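NAD(P)H-hydrate epimerase (PDB 1JZT) catalyses the epimerization of the S- and R-forms of NAD(P)HX, a hydrated, damaged form of NAD(P)H, and so allows both epimers to be repaired. Local coordinates at residues S38-V43 against R79-F84. Numbering follows the deposited sequence.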
# COMPACT_ATOMS: atom_id res chain seq x y z
N SER A 38 -4.79 -7.00 3.20
CA SER A 38 -5.68 -5.87 3.41
C SER A 38 -5.74 -4.97 2.18
O SER A 38 -6.82 -4.63 1.71
CB SER A 38 -5.20 -5.03 4.61
OG SER A 38 -5.38 -5.72 5.82
N VAL A 39 -4.58 -4.58 1.68
CA VAL A 39 -4.51 -3.73 0.50
C VAL A 39 -5.25 -4.37 -0.67
O VAL A 39 -6.03 -3.70 -1.35
CB VAL A 39 -3.05 -3.48 0.07
CG1 VAL A 39 -3.03 -2.61 -1.19
CG2 VAL A 39 -2.29 -2.79 1.20
N ALA A 40 -4.98 -5.64 -0.94
CA ALA A 40 -5.66 -6.34 -2.03
C ALA A 40 -7.18 -6.33 -1.84
O ALA A 40 -7.94 -6.09 -2.79
CB ALA A 40 -5.16 -7.77 -2.11
N GLN A 41 -7.63 -6.60 -0.62
CA GLN A 41 -9.06 -6.59 -0.35
C GLN A 41 -9.67 -5.20 -0.62
O GLN A 41 -10.78 -5.10 -1.15
CB GLN A 41 -9.32 -7.03 1.11
CG GLN A 41 -10.78 -7.35 1.44
CD GLN A 41 -10.93 -8.05 2.80
OE1 GLN A 41 -10.48 -7.54 3.82
NE2 GLN A 41 -11.58 -9.21 2.80
N ALA A 42 -8.95 -4.13 -0.29
CA ALA A 42 -9.44 -2.76 -0.53
C ALA A 42 -9.59 -2.49 -2.03
O ALA A 42 -10.56 -1.86 -2.47
CB ALA A 42 -8.49 -1.72 0.09
N VAL A 43 -8.62 -2.95 -2.81
CA VAL A 43 -8.65 -2.77 -4.25
C VAL A 43 -9.84 -3.51 -4.85
O VAL A 43 -10.56 -2.98 -5.70
CB VAL A 43 -7.36 -3.30 -4.90
CG1 VAL A 43 -7.49 -3.31 -6.42
CG2 VAL A 43 -6.18 -2.44 -4.47
N ARG A 79 0.09 -10.75 -5.21
CA ARG A 79 -0.25 -12.18 -5.25
C ARG A 79 -1.73 -12.40 -4.94
O ARG A 79 -2.40 -13.19 -5.60
CB ARG A 79 0.64 -12.97 -4.27
CG ARG A 79 0.19 -14.41 -3.95
CD ARG A 79 1.34 -15.22 -3.33
NE ARG A 79 2.08 -14.42 -2.35
CZ ARG A 79 1.68 -14.18 -1.11
NH1 ARG A 79 0.53 -14.68 -0.67
NH2 ARG A 79 2.42 -13.41 -0.32
N HIS A 80 -2.26 -11.70 -3.94
CA HIS A 80 -3.67 -11.87 -3.61
C HIS A 80 -4.56 -11.36 -4.74
O HIS A 80 -5.60 -11.96 -5.03
CB HIS A 80 -4.00 -11.17 -2.28
CG HIS A 80 -3.53 -11.94 -1.09
ND1 HIS A 80 -4.16 -13.08 -0.64
CD2 HIS A 80 -2.44 -11.78 -0.31
CE1 HIS A 80 -3.47 -13.59 0.37
NE2 HIS A 80 -2.42 -12.82 0.59
N LEU A 81 -4.16 -10.28 -5.39
CA LEU A 81 -4.93 -9.73 -6.50
C LEU A 81 -5.01 -10.73 -7.64
O LEU A 81 -6.02 -10.82 -8.33
CB LEU A 81 -4.32 -8.43 -7.00
CG LEU A 81 -4.52 -7.21 -6.11
CD1 LEU A 81 -3.72 -6.03 -6.66
CD2 LEU A 81 -6.00 -6.87 -6.04
N LYS A 82 -3.92 -11.47 -7.84
CA LYS A 82 -3.89 -12.48 -8.90
C LYS A 82 -4.91 -13.56 -8.52
O LYS A 82 -5.70 -14.00 -9.34
CB LYS A 82 -2.49 -13.08 -9.02
CG LYS A 82 -2.34 -14.11 -10.13
CD LYS A 82 -2.47 -13.47 -11.50
CE LYS A 82 -2.35 -14.50 -12.60
NZ LYS A 82 -2.46 -13.84 -13.94
N LEU A 83 -4.89 -13.98 -7.25
CA LEU A 83 -5.82 -15.00 -6.79
C LEU A 83 -7.26 -14.48 -6.86
O LEU A 83 -8.18 -15.25 -7.16
CB LEU A 83 -5.48 -15.42 -5.36
CG LEU A 83 -4.28 -16.38 -5.27
CD1 LEU A 83 -3.54 -16.19 -3.97
CD2 LEU A 83 -4.76 -17.82 -5.44
N PHE A 84 -7.44 -13.19 -6.61
CA PHE A 84 -8.77 -12.58 -6.63
C PHE A 84 -9.35 -12.41 -8.04
O PHE A 84 -10.50 -12.01 -8.20
CB PHE A 84 -8.77 -11.22 -5.92
CG PHE A 84 -8.50 -11.30 -4.44
CD1 PHE A 84 -8.68 -12.49 -3.74
CD2 PHE A 84 -8.08 -10.16 -3.73
CE1 PHE A 84 -8.45 -12.56 -2.37
CE2 PHE A 84 -7.84 -10.22 -2.36
CZ PHE A 84 -8.02 -11.42 -1.67
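Ala40 points its methyl group into a notch formed by His80, Leu81 and Phe84. Its CB lies 3.6 Å from His80 CB and equally close to CE2 of Phe84. Leu81 CG adds a looser contact with the same methyl. With so small a residue at the crossing, the axes of segments 38-43 and 79-83 come within 8.9 Å of each other, at 43°. The side chains meet through carbon atoms alone, and no polar bond links the two segments.

The CG of Phe84 is anti to its carbonyl carbon (chi1 -66°), and the ring reaches across to the other helix. CE2 does most of the touching. The carbonyl carbon of Ala40 lies at the ring edge, in its plane, whereas the Ala40 methyl comes in obliquely. The N of Gln41 is also at the edge, 4.0 Å from CE2. One ring face carries the backbone O of His80, 3.0 Å above the plane and displaced toward the rim. An alanine in place of Phe84 would probably open a gap beside the Ala40 methyl and leave the backbone at Gln41 less covered.

Leu81 extends its CD2 to 3.9 Å from Val43 CG1, and the two side chains cross at about a right angle. The same CD2 also touches the O of Ala40. Only CB of His80 reaches Ala40; its ring is held elsewhere, with NE2 hydrogen-bonded to Glu33 and the ring edge-to-face with Phe37.

The contact joins helix 28-46 to the C-terminal part of helix 69-83, the helix following strand 60-65 in this Rossmann-like fold. Gln41 OE1 accepts a hydrogen bond from the backbone N of Gln242, and its side chain touches strand 243-245, while Arg79 packs on helix 100-111.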